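Local coordinates for protein ectoine dioxygenase (Sphingopyxis alaskensis, PDB 4MHR) that hydroxylates L-ectoine selectively to 5-hydroxyectoine, using iron(II), 2-oxoglutarate and molecular oxygen, and so helps to make an osmotic-stress protectant, at residues A19-R24 with V219-S224; D52-L57 with V235-K240; N75-P80 with R98-I103; R118-A123 with A299-E304. All coordinates share one frame; numbering follows the deposited sequence.

All four contacts of this cupin fold are partly buried, none of them central. Contact 2 lies deepest, about 12 Å between its centre and that of the chain, whereas contact 1, at about 22 Å, is the furthest out and nearest to a surface contact. Contacts 2 and 3 both involve the large antiparallel sheet: strand 54-57 forms one edge, and strand 97-101 is next to the other. Contact 4 joins a helix to the C-terminal tail on the opposite side of the chain's centre from contact 1. Contacts 2 and 3 meet through apolar side chains, with a tyrosine in contact 2. In contacts 1 and 4, a carboxylate oxygen also touches aliphatic carbon, and charged groups lie close by.

Contact 1 of 4, residues A19-R24 with V219-S224; sequences ADAEMR and VPDEES
The capped N-terminus of helix 222-232 meets the N-terminal arm at D221 and S224, which face A21 and M23. D221 is the N-cap residue, and its OD2 lies 3.4 Å from CB of A21, a carboxylate oxygen against a methyl group. Further along, M23 brings the end of its side chain to the first turn of the helix: CE lies 3.9 Å from CB of S224. The bend at chi3 (-138°) carries this methyl towards the serine. The capping bond runs from S224 N to D221 OD1 at 3.0 Å and is fairly straight, with an N-H...O angle of 162°, the nitrogen lying above the carboxylate plane. CG of D221 sits between its backbone N and carbonyl carbon (chi1 80°), which folds the acid back over the helix start. With an alanine here, S224 N is likely to lose its cap, and a gap would probably open beside the methyl of A21. The arm is fixed beside the helix by a two-stranded antiparallel sheet, in which strand 23-25 pairs with strand 195-197. L197 of that partner strand packs against P220, D221 and S224, and M23 also touches T195 and E227. E22 points away from the helix and forms a salt bridge with R24, whose NH1 lies 3.3 Å from OE1 of E22, with OE1 somewhat out of the guanidinium plane of R24. The D221 side chain remains about 12 Å from that of the iron ligand H152.

Contact 2 of 4, residues D52-L57 with V235-K240; sequences DGYIVL and VAPTGK
Strand 54-57 and the extended loop 235-240 run in roughly the same direction without pairing, their closest alpha carbons being those of V56 and P237, 7.5 Å apart. Y54 and V56 point towards the loop, whereas I55 between them turns to helix 43-52. The Y54 ring reaches the loop by its far end. Its OH lies 3.5 Å from CG1 of V235, and the two side chains cross at about a right angle. Beside it, CE2 lies 4.1 Å from CG of P237, both partners approaching the ring obliquely. The first torsion (chi1 78°) places CG between the backbone N and the carbonyl carbon and stands the ring up from the strand. Strand 54-57 is an edge of the large sheet of the double-stranded beta-helix, or cupin, fold, and Y54 bridges to the smaller sheet: it touches F247 of the former and V188 of the latter, with its side chain about 8 Å from that of the iron ligand H253. Loss of the ring to an alanine is likely to open a gap between the strand and V235 and P237, leaving both without their aromatic neighbour. P237 also meets V56, whose CG2 lies 3.9 Å from its CB.

Contact 3 of 4, residues N75-P80 with R98-I103; sequences NLLADP and RSIFEI
I100 of strand 97-101 reaches across to L76 and L77, in the last turn of helix 63-78. Its CB points to the helix, and the side chain divides there. The CG2 branch stays near its own segment, 4.0 Å from CG2 of I103. The other branch, CG1, lies anti to the carbonyl carbon (chi1 -54°) and continues almost fully extended, which carries CD1 up to the helix. That terminal methyl does the touching. It lies 3.8 Å from the backbone O of L76 and 4.2 Å from CB of the same leucine. CD2 of L77 comes to 3.9 Å from CD1 of I100, the side chains of L77 and I100 crossing at a slant. The helix thus lies on the large cupin sheet, where L77 also packs on I97 and L138 of two neighbouring strands, and I100 itself touches I88. Behind the contact, R98 and S99 both face V89 in a classic beta bulge. S99 points away from the helix and hydrogen-bonds through OG to R137. The side chain of L77 is about 9 Å from that of K141, which binds 2-oxoglutarate. At the helix end, D79 is the first residue to leave helical angles, its N making a weak bond of 3.0 Å to O of N75.

Contact 4 of 4, residues R118-A123 with A299-E304; sequences RLADVA and AALRVE
A120 and D121, on helix 117-127 of this cupin-fold enzyme, take the C-terminal tail through L301 and V303. The tail is extended, so that L301 and V303 point towards the helix while R302 between them points away. The apolar part centres on the small methyl of A120. Its CB lies 4.0 Å from CD2 of L301 and 4.1 Å from CG2 of V303, the two tail residues converging on one alanine, and the alpha carbons of A120 and V303 are 6.5 Å apart. L301 also packs on Y271 of the large sheet. In V303, CG1 is anti to the backbone N (chi1 -180°) and CG2 lies beside that N; in this position both methyls lie 3.9 Å from OD1 of D121, a carboxylate oxygen lying against aliphatic carbon.

The charged part begins at that same acid. D121 forms salt bridges through OD1 with R124 of its own helix and through OD2 with R305 of the tail, so its two oxygens are shared between the elements in contact; flanking arginines would probably favour its negative form.

Backbone hydrogen bonds are a third kind, tying L301 to V131 of strand 131-141, and E304 to A115 and A117 at the ends of helices 108-115 and 117-127.

On the tail's other side, R302 and E304 form a long charge pair, NE to OE2 at 3.9 Å, with no N-H aimed at the oxygen. The NH1 of R302 instead donates to the carbonyl O of V303 at 3.2 Å, with the donor 39° above the carbonyl plane.

Contact 1 of 4, residues A19-R24 with V219-S224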
loop_
_atom_site.group_PDB
_atom_site.type_symbol
_atom_site.label_atom_id
_atom_site.label_comp_id
_atom_site.label_asym_id
_atom_site.label_seq_id
_atom_site.Cartn_x
_atom_site.Cartn_y
_atom_site.Cartn_z
ATOM N N ALA A 19 12.335 -25.246 0.718
ATOM C CA ALA A 19 12.281 -25.230 2.165
ATOM C C ALA A 19 13.327 -24.256 2.689
ATOM O O ALA A 19 13.247 -23.889 3.842
ATOM C CB ALA A 19 12.490 -26.632 2.752
ATOM N N ASP A 20 14.287 -23.836 1.856
ATOM C CA ASP A 20 15.194 -22.749 2.215
ATOM C C ASP A 20 14.830 -21.432 1.520
ATOM O O ASP A 20 14.421 -21.442 0.384
ATOM C CB ASP A 20 16.614 -23.088 1.828
ATOM C CG ASP A 20 17.178 -24.202 2.660
ATOM O OD1 ASP A 20 17.271 -24.017 3.890
ATOM O OD2 ASP A 20 17.515 -25.261 2.085
ATOM N N ALA A 21 15.033 -20.309 2.202
ATOM C CA ALA A 21 14.785 -18.974 1.629
ATOM C C ALA A 21 16.035 -18.384 0.968
ATOM O O ALA A 21 17.164 -18.731 1.323
ATOM C CB ALA A 21 14.262 -18.033 2.703
ATOM N N GLU A 22 15.826 -17.500 -0.013
ATOM C CA GLU A 22 16.926 -16.785 -0.653
ATOM C C GLU A 22 16.614 -15.282 -0.883
ATOM O O GLU A 22 15.467 -14.899 -1.090
ATOM C CB GLU A 22 17.156 -17.294 -2.110
ATOM C CG GLU A 22 16.875 -18.713 -2.473
ATOM C CD GLU A 22 17.397 -18.977 -3.887
ATOM O OE1 GLU A 22 16.755 -18.595 -4.895
ATOM O OE2 GLU A 22 18.509 -19.502 -3.980
ATOM N N MET A 23 17.679 -14.524 -1.023
ATOM C CA MET A 23 17.672 -13.139 -1.417
ATOM C C MET A 23 17.989 -13.082 -2.913
ATOM O O MET A 23 19.130 -13.250 -3.317
ATOM C CB MET A 23 18.671 -12.345 -0.594
ATOM C CG MET A 23 18.365 -12.408 0.879
ATOM S SD MET A 23 18.959 -11.029 1.870
ATOM C CE MET A 23 19.561 -11.935 3.270
ATOM N N ARG A 24 16.973 -12.847 -3.736
ATOM C CA ARG A 24 17.171 -12.770 -5.194
ATOM C C ARG A 24 17.112 -11.333 -5.665
ATOM O O ARG A 24 16.591 -10.473 -4.962
ATOM C CB ARG A 24 16.077 -13.552 -5.872
ATOM C CG ARG A 24 16.231 -15.048 -5.626
ATOM C CD ARG A 24 15.030 -15.835 -6.041
ATOM N NE ARG A 24 14.929 -15.830 -7.491
ATOM C CZ ARG A 24 15.093 -16.888 -8.294
ATOM N NH1 ARG A 24 15.312 -18.096 -7.805
ATOM N NH2 ARG A 24 14.964 -16.723 -9.604
ATOM N N VAL A 219 5.821 -16.180 5.075
ATOM C CA VAL A 219 6.333 -15.263 6.102
ATOM C C VAL A 219 7.833 -15.201 5.958
ATOM O O VAL A 219 8.499 -16.191 6.155
ATOM C CB VAL A 219 6.003 -15.725 7.565
ATOM C CG1 VAL A 219 6.615 -14.802 8.593
ATOM C CG2 VAL A 219 4.514 -15.758 7.782
ATOM N N PRO A 220 8.389 -14.012 5.690
ATOM C CA PRO A 220 9.850 -13.927 5.612
ATOM C C PRO A 220 10.544 -14.370 6.885
ATOM O O PRO A 220 10.010 -14.175 8.006
ATOM C CB PRO A 220 10.120 -12.410 5.403
ATOM C CG PRO A 220 8.901 -11.723 5.858
ATOM C CD PRO A 220 7.786 -12.722 6.045
ATOM N N ASP A 221 11.749 -14.896 6.716
ATOM C CA ASP A 221 12.476 -15.533 7.787
ATOM C C ASP A 221 13.345 -14.558 8.624
ATOM O O ASP A 221 13.902 -13.559 8.132
ATOM C CB ASP A 221 13.324 -16.694 7.209
ATOM C CG ASP A 221 14.574 -16.230 6.577
ATOM O OD1 ASP A 221 15.579 -16.121 7.311
ATOM O OD2 ASP A 221 14.559 -15.904 5.362
ATOM N N GLU A 222 13.510 -14.899 9.893
ATOM C CA GLU A 222 14.195 -14.026 10.833
ATOM C C GLU A 222 15.565 -13.613 10.446
ATOM O O GLU A 222 15.987 -12.476 10.630
ATOM C CB GLU A 222 14.294 -14.674 12.245
ATOM C CG GLU A 222 12.960 -14.745 12.953
ATOM C CD GLU A 222 13.100 -15.251 14.388
ATOM O OE1 GLU A 222 14.230 -15.449 14.863
ATOM O OE2 GLU A 222 12.080 -15.423 15.034
ATOM N N GLU A 223 16.331 -14.541 9.951
ATOM C CA GLU A 223 17.740 -14.224 9.639
ATOM C C GLU A 223 17.839 -13.251 8.466
ATOM O O GLU A 223 18.697 -12.342 8.416
ATOM C CB GLU A 223 18.468 -15.533 9.267
ATOM C CG GLU A 223 18.090 -16.715 10.181
ATOM C CD GLU A 223 16.918 -17.617 9.682
ATOM O OE1 GLU A 223 15.755 -17.428 10.151
ATOM O OE2 GLU A 223 17.163 -18.551 8.857
ATOM N N SER A 224 17.009 -13.474 7.458
ATOM C CA SER A 224 17.085 -12.537 6.324
ATOM C C SER A 224 16.547 -11.156 6.750
ATOM O O SER A 224 17.141 -10.176 6.373
ATOM C CB SER A 224 16.320 -13.031 5.093
ATOM O OG SER A 224 16.356 -14.435 4.902
#

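Contact 2 of 4, residues D52-L57 with V235-K240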
loop_
_atom_site.group_PDB
_atom_site.type_symbol
_atom_site.label_atom_id
_atom_site.label_comp_id
_atom_site.label_asym_id
_atom_site.label_seq_id
_atom_site.Cartn_x
_atom_site.Cartn_y
_atom_site.Cartn_z
ATOM N N ASP A 52 15.197 4.579 -1.882
ATOM C CA ASP A 52 14.575 4.120 -0.637
ATOM C C ASP A 52 13.388 3.229 -0.755
ATOM O O ASP A 52 13.103 2.525 0.223
ATOM C CB ASP A 52 14.190 5.269 0.258
ATOM C CG ASP A 52 15.421 6.109 0.711
ATOM O OD1 ASP A 52 16.562 5.630 0.614
ATOM O OD2 ASP A 52 15.211 7.235 1.127
ATOM N N GLY A 53 12.667 3.293 -1.883
ATOM C CA GLY A 53 11.390 2.575 -2.011
ATOM C C GLY A 53 10.120 3.161 -1.443
ATOM O O GLY A 53 9.056 2.493 -1.454
ATOM N N TYR A 54 10.216 4.339 -0.852
ATOM C CA TYR A 54 9.049 5.066 -0.338
ATOM C C TYR A 54 9.377 6.607 -0.395
ATOM O O TYR A 54 10.522 6.968 -0.387
ATOM C CB TYR A 54 8.765 4.636 1.124
ATOM C CG TYR A 54 9.679 5.278 2.110
ATOM C CD1 TYR A 54 10.983 4.802 2.309
ATOM C CD2 TYR A 54 9.304 6.435 2.757
ATOM C CE1 TYR A 54 11.863 5.417 3.208
ATOM C CE2 TYR A 54 10.202 7.081 3.645
ATOM C CZ TYR A 54 11.475 6.560 3.836
ATOM O OH TYR A 54 12.320 7.216 4.686
ATOM N N ILE A 55 8.356 7.450 -0.511
ATOM C CA ILE A 55 8.442 8.879 -0.261
ATOM C C ILE A 55 7.190 9.293 0.533
ATOM O O ILE A 55 6.190 8.560 0.605
ATOM C CB ILE A 55 8.555 9.752 -1.531
ATOM C CG1 ILE A 55 7.373 9.551 -2.444
ATOM C CG2 ILE A 55 9.918 9.527 -2.239
ATOM C CD1 ILE A 55 7.459 10.447 -3.637
ATOM N N VAL A 56 7.263 10.463 1.128
ATOM C CA VAL A 56 6.155 11.039 1.913
ATOM C C VAL A 56 5.742 12.356 1.243
ATOM O O VAL A 56 6.609 13.207 0.993
ATOM C CB VAL A 56 6.600 11.271 3.355
ATOM C CG1 VAL A 56 5.480 11.878 4.222
ATOM C CG2 VAL A 56 7.104 9.961 3.954
ATOM N N LEU A 57 4.454 12.494 0.907
ATOM C CA LEU A 57 3.895 13.770 0.395
ATOM C C LEU A 57 3.147 14.420 1.514
ATOM O O LEU A 57 2.251 13.775 2.104
ATOM C CB LEU A 57 2.913 13.482 -0.733
ATOM C CG LEU A 57 3.523 12.663 -1.826
ATOM C CD1 LEU A 57 2.493 12.360 -2.884
ATOM C CD2 LEU A 57 4.698 13.433 -2.411
ATOM N N VAL A 235 12.915 2.771 9.318
ATOM C CA VAL A 235 12.326 4.114 9.409
ATOM C C VAL A 235 10.793 4.007 9.571
ATOM O O VAL A 235 10.177 3.133 9.028
ATOM C CB VAL A 235 12.698 4.894 8.109
ATOM C CG1 VAL A 235 11.954 6.205 7.967
ATOM C CG2 VAL A 235 14.189 5.249 8.122
ATOM N N ALA A 236 10.182 4.927 10.280
ATOM C CA ALA A 236 8.755 4.899 10.513
ATOM C C ALA A 236 8.210 6.248 10.186
ATOM O O ALA A 236 8.220 7.092 11.043
ATOM C CB ALA A 236 8.469 4.571 11.960
ATOM N N PRO A 237 7.809 6.477 8.923
ATOM C CA PRO A 237 7.251 7.754 8.551
ATOM C C PRO A 237 6.020 8.133 9.397
ATOM O O PRO A 237 5.212 7.299 9.725
ATOM C CB PRO A 237 6.865 7.578 7.075
ATOM C CG PRO A 237 7.445 6.309 6.635
ATOM C CD PRO A 237 7.891 5.527 7.814
ATOM N N THR A 238 5.941 9.387 9.782
ATOM C CA THR A 238 4.861 9.873 10.638
ATOM C C THR A 238 4.264 11.052 9.920
ATOM O O THR A 238 4.785 11.491 8.892
ATOM C CB THR A 238 5.311 10.253 12.078
ATOM O OG1 THR A 238 6.450 11.093 12.026
ATOM C CG2 THR A 238 5.702 8.988 12.896
ATOM N N GLY A 239 3.118 11.508 10.402
ATOM C CA GLY A 239 2.536 12.695 9.864
ATOM C C GLY A 239 1.139 12.946 10.339
ATOM O O GLY A 239 0.513 12.095 10.928
ATOM N N LYS A 240 0.660 14.140 10.048
ATOM C CA LYS A 240 -0.724 14.503 10.399
ATOM C C LYS A 240 -1.682 13.956 9.345
ATOM O O LYS A 240 -1.267 13.576 8.224
ATOM C CB LYS A 240 -0.858 16.026 10.511
ATOM C CG LYS A 240 -0.455 16.774 9.255
ATOM C CD LYS A 240 -0.722 18.262 9.393
ATOM C CE LYS A 240 -0.678 18.958 8.043
ATOM N NZ LYS A 240 0.708 18.990 7.516
#

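Contact 3 of 4, residues N75-P80 with R98-I103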
loop_
_atom_site.group_PDB
_atom_site.type_symbol
_atom_site.label_atom_id
_atom_site.label_comp_id
_atom_site.label_asym_id
_atom_site.label_seq_id
_atom_site.Cartn_x
_atom_site.Cartn_y
_atom_site.Cartn_z
ATOM N N ASN A 75 -17.912 7.642 8.804
ATOM C CA ASN A 75 -19.256 7.190 8.451
ATOM C C ASN A 75 -19.244 5.802 7.915
ATOM O O ASN A 75 -20.163 5.020 8.177
ATOM C CB ASN A 75 -19.883 8.094 7.388
ATOM C CG ASN A 75 -20.358 9.402 7.940
ATOM O OD1 ASN A 75 -20.567 9.557 9.146
ATOM N ND2 ASN A 75 -20.516 10.380 7.053
ATOM N N LEU A 76 -18.214 5.456 7.141
ATOM C CA LEU A 76 -18.106 4.086 6.639
ATOM C C LEU A 76 -17.873 3.087 7.777
ATOM O O LEU A 76 -18.429 1.991 7.775
ATOM C CB LEU A 76 -17.005 3.976 5.588
ATOM C CG LEU A 76 -17.305 4.689 4.250
ATOM C CD1 LEU A 76 -16.029 5.042 3.497
ATOM C CD2 LEU A 76 -18.183 3.841 3.361
ATOM N N LEU A 77 -17.013 3.467 8.725
ATOM C CA LEU A 77 -16.629 2.582 9.792
ATOM C C LEU A 77 -17.800 2.432 10.786
ATOM O O LEU A 77 -18.022 1.348 11.312
ATOM C CB LEU A 77 -15.385 3.090 10.528
ATOM C CG LEU A 77 -14.120 3.014 9.668
ATOM C CD1 LEU A 77 -12.962 3.747 10.308
ATOM C CD2 LEU A 77 -13.776 1.559 9.365
ATOM N N ALA A 78 -18.549 3.518 10.989
ATOM C CA ALA A 78 -19.585 3.564 12.019
ATOM C C ALA A 78 -20.845 2.904 11.468
ATOM O O ALA A 78 -21.698 2.401 12.235
ATOM C CB ALA A 78 -19.862 5.031 12.424
ATOM N N ASP A 79 -20.956 2.880 10.141
ATOM C CA ASP A 79 -22.214 2.435 9.498
ATOM C C ASP A 79 -22.032 1.610 8.250
ATOM O O ASP A 79 -22.317 2.073 7.148
ATOM C CB ASP A 79 -23.138 3.592 9.104
ATOM C CG ASP A 79 -24.436 3.075 8.418
ATOM O OD1 ASP A 79 -24.756 1.855 8.625
ATOM O OD2 ASP A 79 -25.113 3.870 7.686
ATOM N N PRO A 80 -21.654 0.384 8.439
ATOM C CA PRO A 80 -21.237 -0.467 7.355
ATOM C C PRO A 80 -22.357 -1.093 6.530
ATOM O O PRO A 80 -22.064 -1.990 5.720
ATOM C CB PRO A 80 -20.469 -1.583 8.093
ATOM C CG PRO A 80 -21.127 -1.658 9.417
ATOM C CD PRO A 80 -21.413 -0.226 9.761
ATOM N N ARG A 98 -12.161 -3.802 11.446
ATOM C CA ARG A 98 -10.745 -3.438 11.341
ATOM C C ARG A 98 -10.353 -2.941 9.928
ATOM O O ARG A 98 -9.625 -1.938 9.824
ATOM C CB ARG A 98 -9.854 -4.552 11.778
ATOM C CG ARG A 98 -9.941 -4.846 13.299
ATOM C CD ARG A 98 -9.294 -3.779 14.221
ATOM N NE ARG A 98 -9.727 -3.948 15.626
ATOM C CZ ARG A 98 -10.773 -3.305 16.158
ATOM N NH1 ARG A 98 -11.488 -2.485 15.420
ATOM N NH2 ARG A 98 -11.126 -3.505 17.419
ATOM N N SER A 99 -10.834 -3.621 8.879
ATOM C CA SER A 99 -10.683 -3.199 7.453
ATOM C C SER A 99 -11.955 -3.392 6.591
ATOM O O SER A 99 -12.689 -4.386 6.737
ATOM C CB SER A 99 -9.603 -3.992 6.731
ATOM O OG SER A 99 -8.404 -3.995 7.433
ATOM N N ILE A 100 -12.153 -2.438 5.695
ATOM C CA ILE A 100 -13.091 -2.507 4.581
ATOM C C ILE A 100 -12.326 -2.479 3.216
ATOM O O ILE A 100 -11.653 -1.482 2.899
ATOM C CB ILE A 100 -14.058 -1.345 4.623
ATOM C CG1 ILE A 100 -14.786 -1.210 5.972
ATOM C CG2 ILE A 100 -15.121 -1.467 3.518
ATOM C CD1 ILE A 100 -15.516 0.122 6.138
ATOM N N PHE A 101 -12.361 -3.592 2.496
ATOM C CA PHE A 101 -11.729 -3.739 1.156
ATOM C C PHE A 101 -12.633 -3.163 0.090
ATOM O O PHE A 101 -13.828 -2.966 0.334
ATOM C CB PHE A 101 -11.446 -5.213 0.854
ATOM C CG PHE A 101 -10.246 -5.763 1.575
ATOM C CD1 PHE A 101 -8.982 -5.671 1.016
ATOM C CD2 PHE A 101 -10.368 -6.352 2.835
ATOM C CE1 PHE A 101 -7.880 -6.181 1.659
ATOM C CE2 PHE A 101 -9.252 -6.843 3.500
ATOM C CZ PHE A 101 -8.002 -6.767 2.908
ATOM N N GLU A 102 -12.071 -2.824 -1.056
ATOM C CA GLU A 102 -12.839 -2.298 -2.192
ATOM C C GLU A 102 -13.487 -0.972 -1.905
ATOM O O GLU A 102 -14.555 -0.610 -2.476
ATOM C CB GLU A 102 -13.884 -3.332 -2.666
ATOM C CG GLU A 102 -13.286 -4.548 -3.319
ATOM C CD GLU A 102 -12.775 -4.155 -4.716
ATOM O OE1 GLU A 102 -13.618 -3.781 -5.560
ATOM O OE2 GLU A 102 -11.539 -4.132 -4.950
ATOM N N ILE A 103 -12.868 -0.175 -1.054
ATOM C CA ILE A 103 -13.460 1.130 -0.794
ATOM C C ILE A 103 -13.550 2.042 -1.997
ATOM O O ILE A 103 -14.405 2.933 -2.049
ATOM C CB ILE A 103 -12.779 1.957 0.296
ATOM C CG1 ILE A 103 -11.265 2.058 0.074
ATOM C CG2 ILE A 103 -13.099 1.409 1.647
ATOM C CD1 ILE A 103 -10.633 3.049 1.037
#

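Contact 4 of 4, residues R118-A123 with A299-E304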
loop_
_atom_site.group_PDB
_atom_site.type_symbol
_atom_site.label_atom_id
_atom_site.label_comp_id
_atom_site.label_asym_id
_atom_site.label_seq_id
_atom_site.Cartn_x
_atom_site.Cartn_y
_atom_site.Cartn_z
ATOM N N ARG A 118 -3.476 14.376 -7.774
ATOM C CA ARG A 118 -2.383 14.505 -6.850
ATOM C C ARG A 118 -1.879 13.115 -6.446
ATOM O O ARG A 118 -0.749 13.038 -6.026
ATOM C CB ARG A 118 -2.779 15.284 -5.595
ATOM C CG ARG A 118 -2.966 16.769 -5.810
ATOM C CD ARG A 118 -3.731 17.410 -4.648
ATOM N NE ARG A 118 -5.142 17.096 -4.754
ATOM C CZ ARG A 118 -6.105 17.672 -4.033
ATOM N NH1 ARG A 118 -5.819 18.610 -3.115
ATOM N NH2 ARG A 118 -7.345 17.308 -4.253
ATOM N N LEU A 119 -2.725 12.068 -6.543
ATOM C CA LEU A 119 -2.314 10.700 -6.305
ATOM C C LEU A 119 -2.027 9.987 -7.619
ATOM O O LEU A 119 -0.883 9.493 -7.882
ATOM C CB LEU A 119 -3.339 9.953 -5.430
ATOM C CG LEU A 119 -3.642 10.621 -4.097
ATOM C CD1 LEU A 119 -4.523 9.732 -3.256
ATOM C CD2 LEU A 119 -2.333 10.964 -3.309
ATOM N N ALA A 120 -3.043 9.924 -8.471
ATOM C CA ALA A 120 -2.960 9.072 -9.664
ATOM C C ALA A 120 -1.872 9.458 -10.696
ATOM O O ALA A 120 -1.351 8.547 -11.358
ATOM C CB ALA A 120 -4.314 8.929 -10.361
ATOM N N ASP A 121 -1.606 10.756 -10.910
ATOM C CA ASP A 121 -0.511 11.191 -11.788
ATOM C C ASP A 121 0.870 10.841 -11.239
ATOM O O ASP A 121 1.786 10.581 -12.007
ATOM C CB ASP A 121 -0.524 12.694 -12.096
ATOM C CG ASP A 121 -1.590 13.036 -13.158
ATOM O OD1 ASP A 121 -2.098 12.106 -13.720
ATOM O OD2 ASP A 121 -1.927 14.186 -13.355
ATOM N N VAL A 122 0.978 10.771 -9.941
ATOM C CA VAL A 122 2.254 10.317 -9.330
ATOM C C VAL A 122 2.414 8.835 -9.578
ATOM O O VAL A 122 3.501 8.359 -9.992
ATOM C CB VAL A 122 2.305 10.687 -7.840
ATOM C CG1 VAL A 122 3.497 10.113 -7.170
ATOM C CG2 VAL A 122 2.364 12.209 -7.591
ATOM N N ALA A 123 1.308 8.091 -9.433
ATOM C CA ALA A 123 1.341 6.689 -9.802
ATOM C C ALA A 123 1.704 6.456 -11.275
ATOM O O ALA A 123 2.471 5.511 -11.604
ATOM C CB ALA A 123 0.025 5.983 -9.532
ATOM N N ALA A 299 -9.475 -1.773 -17.022
ATOM C CA ALA A 299 -9.407 -0.513 -17.751
ATOM C C ALA A 299 -8.700 0.518 -16.886
ATOM O O ALA A 299 -8.699 0.429 -15.663
ATOM C CB ALA A 299 -10.801 -0.018 -18.118
ATOM N N ALA A 300 -8.163 1.515 -17.561
ATOM C CA ALA A 300 -7.395 2.589 -16.954
ATOM C C ALA A 300 -8.265 3.487 -16.087
ATOM O O ALA A 300 -9.370 3.883 -16.474
ATOM C CB ALA A 300 -6.699 3.411 -18.039
ATOM N N LEU A 301 -7.775 3.761 -14.889
ATOM C CA LEU A 301 -8.322 4.779 -14.038
ATOM C C LEU A 301 -8.379 6.143 -14.759
ATOM O O LEU A 301 -7.423 6.558 -15.371
ATOM C CB LEU A 301 -7.458 4.863 -12.796
ATOM C CG LEU A 301 -7.906 5.761 -11.677
ATOM C CD1 LEU A 301 -9.247 5.302 -11.045
ATOM C CD2 LEU A 301 -6.780 5.753 -10.653
ATOM N N ARG A 302 -9.504 6.844 -14.688
ATOM C CA ARG A 302 -9.601 8.188 -15.324
ATOM C C ARG A 302 -9.221 9.165 -14.256
ATOM O O ARG A 302 -9.734 9.052 -13.194
ATOM C CB ARG A 302 -11.064 8.456 -15.739
ATOM C CG ARG A 302 -11.321 9.795 -16.377
ATOM C CD ARG A 302 -12.446 10.520 -15.659
ATOM N NE ARG A 302 -13.170 11.461 -16.513
ATOM C CZ ARG A 302 -12.733 12.663 -16.851
ATOM N NH1 ARG A 302 -11.550 13.108 -16.412
ATOM N NH2 ARG A 302 -13.479 13.436 -17.633
ATOM N N VAL A 303 -8.309 10.100 -14.525
ATOM C CA VAL A 303 -7.853 11.032 -13.531
ATOM C C VAL A 303 -8.759 12.245 -13.362
ATOM O O VAL A 303 -9.122 12.884 -14.342
ATOM C CB VAL A 303 -6.421 11.514 -13.864
ATOM C CG1 VAL A 303 -5.895 12.500 -12.836
ATOM C CG2 VAL A 303 -5.499 10.313 -14.022
ATOM N N GLU A 304 -9.025 12.645 -12.116
ATOM C CA GLU A 304 -9.839 13.849 -11.852
ATOM C C GLU A 304 -8.989 14.940 -11.286
ATOM O O GLU A 304 -8.114 14.695 -10.494
ATOM C CB GLU A 304 -10.931 13.540 -10.854
ATOM C CG GLU A 304 -11.740 12.335 -11.239
ATOM C CD GLU A 304 -12.823 12.714 -12.231
ATOM O OE1 GLU A 304 -12.940 13.921 -12.560
ATOM O OE2 GLU A 304 -13.515 11.809 -12.688
#